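14 kDa fatty acid-binding protein (Schistosoma mansoni, PDB 1VYG) binds long-chain fatty acids such as arachidonic, oleic, palmitic and linolenic acid inside a beta-barrel and may take part in their transport. Local coordinates at residues A[13-18]-A[127-132]; A[9-14]-A[37-42]. All coordinates share one frame; numbering follows the deposited sequence.

Interaction 1: residues A[13-18]-A[127-132]. With ACD (arachidonic acid), chain B.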
ATOM      1  N   SER A  13     -12.651   0.287  -1.472  1.00 45.94           N
ATOM      2  CA  SER A  13     -14.048   0.630  -1.299  1.00 46.03           C
ATOM      3  C   SER A  13     -14.215   1.900  -0.510  1.00 45.62           C
ATOM      4  O   SER A  13     -15.117   2.676  -0.795  1.00 46.41           O
ATOM      5  CB  SER A  13     -14.815  -0.500  -0.613  1.00 46.51           C
ATOM      6  OG  SER A  13     -14.187  -0.899   0.583  1.00 47.10           O
ATOM      7  N   GLU A  14     -13.392   2.117   0.504  1.00 45.32           N
ATOM      8  CA  GLU A  14     -13.424   3.398   1.217  1.00 44.91           C
ATOM      9  C   GLU A  14     -12.052   3.908   1.602  1.00 44.43           C
ATOM     10  O   GLU A  14     -11.146   3.149   1.900  1.00 43.50           O
ATOM     11  CB  GLU A  14     -14.288   3.335   2.463  1.00 44.61           C
ATOM     12  CG  GLU A  14     -14.991   2.020   2.666  1.00 46.22           C
ATOM     13  CD  GLU A  14     -15.504   1.880   4.069  1.00 47.66           C
ATOM     14  OE1 GLU A  14     -15.373   0.766   4.640  1.00 45.46           O
ATOM     15  OE2 GLU A  14     -16.038   2.906   4.578  1.00 50.85           O
ATOM     16  N   SER A  15     -11.941   5.224   1.601  1.00 44.17           N
ATOM     17  CA  SER A  15     -10.715   5.901   1.938  1.00 44.63           C
ATOM     18  C   SER A  15     -11.068   7.057   2.867  1.00 44.35           C
ATOM     19  O   SER A  15     -11.894   7.877   2.524  1.00 44.73           O
ATOM     20  CB  SER A  15     -10.065   6.417   0.662  1.00 44.38           C
ATOM     21  OG  SER A  15      -8.894   7.170   0.952  1.00 45.77           O
ATOM     22  N   HIS A  16     -10.455   7.118   4.037  1.00 44.45           N
ATOM     23  CA  HIS A  16     -10.717   8.202   4.970  1.00 44.96           C
ATOM     24  C   HIS A  16      -9.416   8.919   5.310  1.00 45.12           C
ATOM     25  O   HIS A  16      -8.423   8.295   5.685  1.00 44.90           O
ATOM     26  CB  HIS A  16     -11.386   7.651   6.238  0.50 45.00           C
ATOM     27  CG  HIS A  16     -11.785   8.699   7.238  0.50 46.40           C
ATOM     28  ND1 HIS A  16     -12.901   8.577   8.034  0.50 47.24           N
ATOM     29  CD2 HIS A  16     -11.211   9.874   7.586  0.50 47.64           C
ATOM     30  CE1 HIS A  16     -12.998   9.630   8.826  0.50 47.57           C
ATOM     31  NE2 HIS A  16     -11.981  10.431   8.574  0.50 47.75           N
ATOM     32  N   ASN A  17      -9.433  10.229   5.082  1.00 45.54           N
ATOM     33  CA  ASN A  17      -8.370  11.159   5.455  1.00 45.94           C
ATOM     34  C   ASN A  17      -7.133  11.017   4.583  1.00 46.30           C
ATOM     35  O   ASN A  17      -6.030  11.290   5.037  1.00 46.84           O
ATOM     36  CB  ASN A  17      -8.002  11.031   6.949  1.00 46.10           C
ATOM     37  CG  ASN A  17      -7.141  12.165   7.439  1.00 46.06           C
ATOM     38  OD1 ASN A  17      -6.272  11.982   8.284  1.00 44.16           O
ATOM     39  ND2 ASN A  17      -7.374  13.349   6.903  1.00 48.68           N
ATOM     40  N   PHE A  18      -7.315  10.616   3.329  1.00 46.47           N
ATOM     41  CA  PHE A  18      -6.185  10.309   2.456  1.00 47.30           C
ATOM     42  C   PHE A  18      -5.533  11.556   1.858  1.00 48.16           C
ATOM     43  O   PHE A  18      -4.337  11.546   1.556  1.00 48.16           O
ATOM     44  CB  PHE A  18      -6.609   9.352   1.334  1.00 47.15           C
ATOM     45  CG  PHE A  18      -5.458   8.771   0.534  1.00 46.99           C
ATOM     46  CD1 PHE A  18      -5.474   8.808  -0.846  1.00 46.40           C
ATOM     47  CD2 PHE A  18      -4.378   8.165   1.165  1.00 48.55           C
ATOM     48  CE1 PHE A  18      -4.428   8.272  -1.581  1.00 48.42           C
ATOM     49  CE2 PHE A  18      -3.324   7.632   0.426  1.00 48.57           C
ATOM     50  CZ  PHE A  18      -3.353   7.681  -0.939  1.00 48.62           C
ATOM     51  N   ALA A 127      -4.397   7.974   7.474  1.00 45.70           N
ATOM     52  CA  ALA A 127      -5.498   7.703   6.607  1.00 45.03           C
ATOM     53  C   ALA A 127      -5.727   6.223   6.718  1.00 44.90           C
ATOM     54  O   ALA A 127      -4.837   5.465   7.077  1.00 45.30           O
ATOM     55  CB  ALA A 127      -5.163   8.074   5.199  1.00 44.79           C
ATOM     56  N   ILE A 128      -6.945   5.815   6.438  1.00 44.57           N
ATOM     57  CA  ILE A 128      -7.301   4.417   6.480  1.00 44.21           C
ATOM     58  C   ILE A 128      -8.011   4.135   5.189  1.00 43.28           C
ATOM     59  O   ILE A 128      -8.878   4.886   4.775  1.00 42.77           O
ATOM     60  CB  ILE A 128      -8.206   4.112   7.691  1.00 44.43           C
ATOM     61  CG1 ILE A 128      -7.380   4.258   8.984  1.00 44.64           C
ATOM     62  CG2 ILE A 128      -8.817   2.708   7.551  1.00 45.10           C
ATOM     63  CD1 ILE A 128      -8.154   4.136  10.244  1.00 44.73           C
ATOM     64  N   ARG A 129      -7.628   3.038   4.563  1.00 42.48           N
ATOM     65  CA  ARG A 129      -8.186   2.647   3.295  1.00 41.88           C
ATOM     66  C   ARG A 129      -8.617   1.212   3.380  1.00 41.21           C
ATOM     67  O   ARG A 129      -7.829   0.342   3.662  1.00 40.31           O
ATOM     68  CB  ARG A 129      -7.159   2.868   2.196  1.00 41.70           C
ATOM     69  CG  ARG A 129      -7.211   4.305   1.717  1.00 41.31           C
ATOM     70  CD  ARG A 129      -5.933   4.834   1.176  1.00 41.04           C
ATOM     71  NE  ARG A 129      -5.671   4.365  -0.183  1.00 40.94           N
ATOM     72  CZ  ARG A 129      -6.281   4.810  -1.273  1.00 41.04           C
ATOM     73  NH1 ARG A 129      -5.938   4.316  -2.449  1.00 41.03           N
ATOM     74  NH2 ARG A 129      -7.230   5.735  -1.209  1.00 43.34           N
ATOM     75  N   ASN A 130      -9.898   0.984   3.166  1.00 41.23           N
ATOM     76  CA  ASN A 130     -10.439  -0.350   3.157  1.00 41.18           C
ATOM     77  C   ASN A 130     -10.588  -0.906   1.752  1.00 41.45           C
ATOM     78  O   ASN A 130     -11.004  -0.217   0.846  1.00 41.53           O
ATOM     79  CB  ASN A 130     -11.752  -0.348   3.875  1.00 41.25           C
ATOM     80  CG  ASN A 130     -11.577  -0.205   5.346  1.00 41.48           C
ATOM     81  OD1 ASN A 130     -12.329   0.502   6.003  1.00 45.30           O
ATOM     82  ND2 ASN A 130     -10.581  -0.878   5.885  1.00 41.67           N
ATOM     83  N   TYR A 131     -10.183  -2.157   1.589  1.00 41.74           N
ATOM     84  CA  TYR A 131     -10.342  -2.886   0.363  1.00 41.63           C
ATOM     85  C   TYR A 131     -11.306  -4.060   0.615  1.00 42.98           C
ATOM     86  O   TYR A 131     -11.163  -4.783   1.572  1.00 41.97           O
ATOM     87  CB  TYR A 131      -8.971  -3.383  -0.117  1.00 41.02           C
ATOM     88  CG  TYR A 131      -8.069  -2.290  -0.674  1.00 38.54           C
ATOM     89  CD1 TYR A 131      -7.865  -2.168  -2.036  1.00 37.47           C
ATOM     90  CD2 TYR A 131      -7.412  -1.389   0.163  1.00 35.61           C
ATOM     91  CE1 TYR A 131      -7.040  -1.190  -2.562  1.00 35.32           C
ATOM     92  CE2 TYR A 131      -6.584  -0.406  -0.351  1.00 34.64           C
ATOM     93  CZ  TYR A 131      -6.413  -0.309  -1.720  1.00 34.88           C
ATOM     94  OH  TYR A 131      -5.617   0.648  -2.269  1.00 31.59           O
ATOM     95  N   LYS A 132     -12.319  -4.206  -0.235  1.00 45.71           N
ATOM     96  CA  LYS A 132     -13.165  -5.388  -0.236  1.00 47.55           C
ATOM     97  C   LYS A 132     -12.513  -6.437  -1.137  1.00 48.70           C
ATOM     98  O   LYS A 132     -12.093  -6.156  -2.257  1.00 48.27           O
ATOM     99  CB  LYS A 132     -14.576  -5.074  -0.734  1.00 47.92           C
ATOM    100  CG  LYS A 132     -15.414  -4.222   0.215  1.00 51.02           C
ATOM    101  CD  LYS A 132     -16.896  -4.116  -0.265  1.00 54.51           C
ATOM    102  CE  LYS A 132     -17.693  -5.397   0.071  1.00 55.75           C
ATOM    103  NZ  LYS A 132     -19.097  -5.369  -0.449  1.00 58.51           N
TER
HETATM  104  C1  ACD B1134      -2.838   1.430  -0.545  1.00 42.26           C
HETATM  105  C2  ACD B1134      -2.026   2.418   0.248  1.00 39.72           C
HETATM  106  C3  ACD B1134      -0.967   3.015  -0.675  1.00 38.25           C
HETATM  107  C4  ACD B1134      -0.727   4.480  -0.296  1.00 38.38           C
HETATM  108  C5  ACD B1134       0.657   4.672   0.312  1.00 38.28           C
HETATM  109  C6  ACD B1134       1.157   5.917   0.371  1.00 37.97           C
HETATM  110  C7  ACD B1134       0.365   7.105  -0.135  1.00 35.96           C
HETATM  111  C8  ACD B1134       1.326   7.875  -0.958  1.00 35.69           C
HETATM  112  C9  ACD B1134       1.103   8.390  -2.164  1.00 34.44           C
HETATM  113  C10 ACD B1134      -0.164   8.309  -2.956  1.00 35.15           C
HETATM  114  C11 ACD B1134      -0.045   9.459  -3.921  1.00 34.73           C
HETATM  115  C12 ACD B1134      -0.937   9.719  -4.857  1.00 36.46           C
HETATM  116  C13 ACD B1134      -2.147   8.863  -5.045  1.00 37.48           C
HETATM  117  C14 ACD B1134      -2.206   8.413  -6.496  1.00 37.77           C
HETATM  118  C15 ACD B1134      -2.911   7.344  -6.886  1.00 36.34           C
HETATM  119  C16 ACD B1134      -3.746   6.510  -5.926  1.00 33.51           C
HETATM  120  C17 ACD B1134      -3.209   5.092  -5.826  1.00 32.23           C
HETATM  121  C18 ACD B1134      -3.190   4.426  -7.198  1.00 30.77           C
HETATM  122  C19 ACD B1134      -1.750   4.091  -7.558  1.00 32.43           C
HETATM  123  C20 ACD B1134      -1.610   3.479  -8.954  1.00 33.63           C
HETATM  124  O1  ACD B1134      -2.346   0.397  -1.007  1.00 43.76           O
HETATM  125  O2  ACD B1134      -4.114   1.733  -0.746  1.00 45.25           O
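Arg129 runs its side chain alongside Ser15 and over one face of Phe18, linking strand 8-16 to the fatty acid held inside the barrel. The backbones of 13-16 and 127-132 are antiparallel, at 177°. His16 N gives a hydrogen bond to Ile128 O (2.8 Å) and Ile128 N returns one to His16 O, so this pair is closed on both sides. Farther along, Asn130 N donates to Glu14 O, while Ser13 and Glu14 both face Asn130 in a classic beta bulge. Its focus is Asn130 O: Ser13 N approaches it almost straight (2.9 Å), Ser13 OG comes from above the carbonyl plane, and Glu14 N adds a weak bond. Serine suits the bulge because its short hydroxyl can turn back onto a main-chain acceptor.

The Arg129 guanidinium divides its donors between protein and ligand. NH2 gives a hydrogen bond to Ser15 OG (3.1 Å), which lies in the guanidinium plane, and NE gives one to O2 of arachidonic acid (3.1 Å). A bend at chi3 (78°) brings the flat group over one face of Phe18, with planes 17° apart and CZ 4.0 Å from the ring centroid, a stacked cation-pi contact; CD adds a CH-pi contact to the same ring. Phe18 can thus cover a charged group while its rim meets ligand carbon C7. Tyr131 OH would donate to the same O2, though 2.4 Å is too short to be trusted, and Arg109 also bonds to the ligand, completing the carboxylate site.

Arg129 NE, and less certainly Tyr131 OH, point at one carboxylate oxygen, and the positive charge of Arg129, held in place by Phe18 and Ser15, would probably favour the ionised fatty acid.

Interaction 2: residues A[9-14]-A[37-42]; sequences KWKLSE and TVTPTV
Antiparallel pairing joins Trp10 to Val42 as a hydrogen-bonded pair and Lys11 to Thr41 as a non-hydrogen-bonded one, and Leu12 N then donates a nearly straight hydrogen bond to Pro40 O (3.0 Å). By contrast, the two bonds of the Trp10 and Val42 pair are weak and bent, with angles of 115° and 128°. Pro40 lacks an N-H of its own but still offers its carbonyl, so it can accept from Leu12 just ahead of strand 41-47 without having to donate.

Leu12 and Pro40 lie side by side and point the same way. Leu12 places CG opposite its backbone N (chi1 -179°), and branch CD2 reaches Pro40 CD at 3.6 Å; a branched aliphatic chain fits well against the compact apolar ring of the proline. On the face shared by Lys11 and Thr41, the lysine's methylenes pass the threonine hydroxyl, with CD 3.2 Å from Thr41 OG1, so the long chain can cover its neighbour while carrying its charge onward. Trp10 CB lies 4.3 Å from Val42 CG2, and Val42 O sits in the indole plane at the ring's edge. The indole N-H is used away from this strand pair: NE1 donates to Phe6 O, and the ring meets that of Phe44.

The chain between the strands carries helices 18-23 and 29-37, the helical lid characteristic of fatty acid-binding proteins, and this pairing returns it to strand 8-16. That strand is flanked by 41-47 here and by 125-133 across its other edge, while Pro40 touches the bound arachidonic acid and Val42 packs on Tyr131 and Thr55.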
ATOM      1  N   LYS A   9      -7.222 -10.915  -4.955  1.00 47.99           N
ATOM      2  CA  LYS A   9      -7.412  -9.544  -5.385  1.00 47.86           C
ATOM      3  C   LYS A   9      -8.290  -8.796  -4.403  1.00 47.03           C
ATOM      4  O   LYS A   9      -9.016  -9.393  -3.608  1.00 46.61           O
ATOM      5  CB  LYS A   9      -8.027  -9.479  -6.785  1.00 48.27           C
ATOM      6  CG  LYS A   9      -7.425 -10.459  -7.800  1.00 50.44           C
ATOM      7  CD  LYS A   9      -6.906  -9.778  -9.054  1.00 52.13           C
ATOM      8  CE  LYS A   9      -8.011  -9.311  -9.923  1.00 53.09           C
ATOM      9  NZ  LYS A   9      -8.617  -8.140  -9.261  1.00 54.98           N
ATOM     10  N   TRP A  10      -8.213  -7.475  -4.499  1.00 46.37           N
ATOM     11  CA  TRP A  10      -8.795  -6.561  -3.534  1.00 45.56           C
ATOM     12  C   TRP A  10      -9.074  -5.258  -4.241  1.00 45.56           C
ATOM     13  O   TRP A  10      -8.225  -4.760  -4.945  1.00 45.03           O
ATOM     14  CB  TRP A  10      -7.807  -6.284  -2.396  1.00 45.11           C
ATOM     15  CG  TRP A  10      -7.347  -7.478  -1.610  1.00 43.98           C
ATOM     16  CD1 TRP A  10      -6.218  -8.223  -1.825  1.00 41.14           C
ATOM     17  CD2 TRP A  10      -7.980  -8.046  -0.463  1.00 42.68           C
ATOM     18  NE1 TRP A  10      -6.120  -9.214  -0.887  1.00 39.37           N
ATOM     19  CE2 TRP A  10      -7.190  -9.135  -0.044  1.00 40.85           C
ATOM     20  CE3 TRP A  10      -9.136  -7.743   0.259  1.00 42.86           C
ATOM     21  CZ2 TRP A  10      -7.511  -9.907   1.047  1.00 41.07           C
ATOM     22  CZ3 TRP A  10      -9.451  -8.516   1.354  1.00 42.42           C
ATOM     23  CH2 TRP A  10      -8.643  -9.584   1.738  1.00 42.03           C
ATOM     24  N   LYS A  11     -10.267  -4.706  -4.065  1.00 46.44           N
ATOM     25  CA  LYS A  11     -10.619  -3.413  -4.654  1.00 46.64           C
ATOM     26  C   LYS A  11     -10.839  -2.449  -3.511  1.00 46.18           C
ATOM     27  O   LYS A  11     -11.462  -2.812  -2.525  1.00 45.99           O
ATOM     28  CB  LYS A  11     -11.884  -3.520  -5.498  1.00 47.05           C
ATOM     29  CG  LYS A  11     -12.280  -2.212  -6.258  1.00 48.47           C
ATOM     30  CD  LYS A  11     -12.299  -2.421  -7.785  1.00 49.84           C
ATOM     31  CE  LYS A  11     -13.271  -1.495  -8.517  1.00 51.31           C
ATOM     32  NZ  LYS A  11     -14.214  -2.258  -9.415  1.00 51.77           N
ATOM     33  N   LEU A  12     -10.314  -1.232  -3.639  1.00 45.86           N
ATOM     34  CA  LEU A  12     -10.605  -0.158  -2.697  1.00 45.51           C
ATOM     35  C   LEU A  12     -12.101   0.105  -2.672  1.00 45.78           C
ATOM     36  O   LEU A  12     -12.741   0.113  -3.715  1.00 46.14           O
ATOM     37  CB  LEU A  12      -9.865   1.118  -3.101  1.00 45.24           C
ATOM     38  CG  LEU A  12     -10.024   2.352  -2.219  1.00 43.08           C
ATOM     39  CD1 LEU A  12      -9.221   2.246  -0.967  1.00 42.04           C
ATOM     40  CD2 LEU A  12      -9.604   3.554  -2.993  1.00 42.44           C
ATOM     41  N   SER A  13     -12.651   0.287  -1.472  1.00 45.94           N
ATOM     42  CA  SER A  13     -14.048   0.630  -1.299  1.00 46.03           C
ATOM     43  C   SER A  13     -14.215   1.900  -0.510  1.00 45.62           C
ATOM     44  O   SER A  13     -15.117   2.676  -0.795  1.00 46.41           O
ATOM     45  CB  SER A  13     -14.815  -0.500  -0.613  1.00 46.51           C
ATOM     46  OG  SER A  13     -14.187  -0.899   0.583  1.00 47.10           O
ATOM     47  N   GLU A  14     -13.392   2.117   0.504  1.00 45.32           N
ATOM     48  CA  GLU A  14     -13.424   3.398   1.217  1.00 44.91           C
ATOM     49  C   GLU A  14     -12.052   3.908   1.602  1.00 44.43           C
ATOM     50  O   GLU A  14     -11.146   3.149   1.900  1.00 43.50           O
ATOM     51  CB  GLU A  14     -14.288   3.335   2.463  1.00 44.61           C
ATOM     52  CG  GLU A  14     -14.991   2.020   2.666  1.00 46.22           C
ATOM     53  CD  GLU A  14     -15.504   1.880   4.069  1.00 47.66           C
ATOM     54  OE1 GLU A  14     -15.373   0.766   4.640  1.00 45.46           O
ATOM     55  OE2 GLU A  14     -16.038   2.906   4.578  1.00 50.85           O
ATOM     56  N   THR A  37      -9.834  10.122  -6.262  1.00 51.86           N
ATOM     57  CA  THR A  37     -10.909   9.572  -7.086  1.00 52.49           C
ATOM     58  C   THR A  37     -10.780   8.067  -7.321  1.00 52.47           C
ATOM     59  O   THR A  37     -11.720   7.312  -7.050  1.00 52.56           O
ATOM     60  CB  THR A  37     -10.993  10.275  -8.464  1.00 52.79           C
ATOM     61  OG1 THR A  37      -9.728  10.218  -9.124  1.00 52.91           O
ATOM     62  CG2 THR A  37     -11.288  11.762  -8.317  1.00 54.04           C
ATOM     63  N   VAL A  38      -9.629   7.625  -7.824  1.00 52.27           N
ATOM     64  CA  VAL A  38      -9.510   6.251  -8.311  1.00 52.14           C
ATOM     65  C   VAL A  38      -9.571   5.215  -7.201  1.00 51.60           C
ATOM     66  O   VAL A  38      -9.206   5.470  -6.054  1.00 51.16           O
ATOM     67  CB  VAL A  38      -8.230   5.992  -9.122  1.00 52.39           C
ATOM     68  CG1 VAL A  38      -7.960   7.134 -10.088  1.00 53.26           C
ATOM     69  CG2 VAL A  38      -7.044   5.741  -8.201  1.00 52.53           C
ATOM     70  N   THR A  39     -10.036   4.037  -7.592  1.00 51.12           N
ATOM     71  CA  THR A  39     -10.225   2.915  -6.699  1.00 50.84           C
ATOM     72  C   THR A  39      -9.360   1.777  -7.236  1.00 49.81           C
ATOM     73  O   THR A  39      -9.783   1.011  -8.089  1.00 49.93           O
ATOM     74  CB  THR A  39     -11.722   2.528  -6.631  1.00 50.79           C
ATOM     75  OG1 THR A  39     -12.235   2.277  -7.940  1.00 51.83           O
ATOM     76  CG2 THR A  39     -12.564   3.705  -6.168  1.00 51.31           C
ATOM     77  N   PRO A  40      -8.133   1.683  -6.747  1.00 48.88           N
ATOM     78  CA  PRO A  40      -7.219   0.669  -7.230  1.00 48.37           C
ATOM     79  C   PRO A  40      -7.664  -0.724  -6.849  1.00 47.99           C
ATOM     80  O   PRO A  40      -8.472  -0.905  -5.936  1.00 47.57           O
ATOM     81  CB  PRO A  40      -5.920   1.010  -6.499  1.00 47.86           C
ATOM     82  CG  PRO A  40      -6.085   2.341  -6.055  1.00 47.79           C
ATOM     83  CD  PRO A  40      -7.498   2.484  -5.691  1.00 48.76           C
ATOM     84  N   THR A  41      -7.096  -1.689  -7.557  1.00 47.76           N
ATOM     85  CA  THR A  41      -7.285  -3.083  -7.286  1.00 47.87           C
ATOM     86  C   THR A  41      -5.912  -3.637  -7.052  1.00 47.82           C
ATOM     87  O   THR A  41      -5.104  -3.679  -7.959  1.00 48.20           O
ATOM     88  CB  THR A  41      -7.963  -3.758  -8.487  1.00 48.04           C
ATOM     89  OG1 THR A  41      -9.298  -3.251  -8.613  1.00 48.89           O
ATOM     90  CG2 THR A  41      -8.191  -5.248  -8.269  1.00 47.79           C
ATOM     91  N   VAL A  42      -5.630  -4.036  -5.823  1.00 47.71           N
ATOM     92  CA  VAL A  42      -4.349  -4.653  -5.530  1.00 47.61           C
ATOM     93  C   VAL A  42      -4.495  -6.172  -5.429  1.00 47.11           C
ATOM     94  O   VAL A  42      -5.484  -6.697  -4.960  1.00 46.39           O
ATOM     95  CB  VAL A  42      -3.625  -4.017  -4.307  1.00 47.47           C
ATOM     96  CG1 VAL A  42      -4.106  -2.592  -4.072  1.00 48.18           C
ATOM     97  CG2 VAL A  42      -3.795  -4.822  -3.060  1.00 48.84           C
TER

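Strand 8-16 is common to both contacts, paired with 125-133 in interaction 1 and with 41-47 in interaction 2, so together they continue the barrel wall across three neighbouring strands. The two meet where Tyr131 packs against the backbone of Lys11 and Leu12 and where Lys132 N probably bonds to Lys11 O. Each is partly buried, with residues facing the interior on one side and exposed ones on the other. Their inner chemistry differs: interaction 1 brings charge and hydroxyl groups to the ligand's carboxylate, whereas interaction 2 presents mainly apolar groups, with proline touching the ligand. Most backbone bonds are straighter in 13-18 with 127-132; two of three in 9-14 with 37-42 are weak.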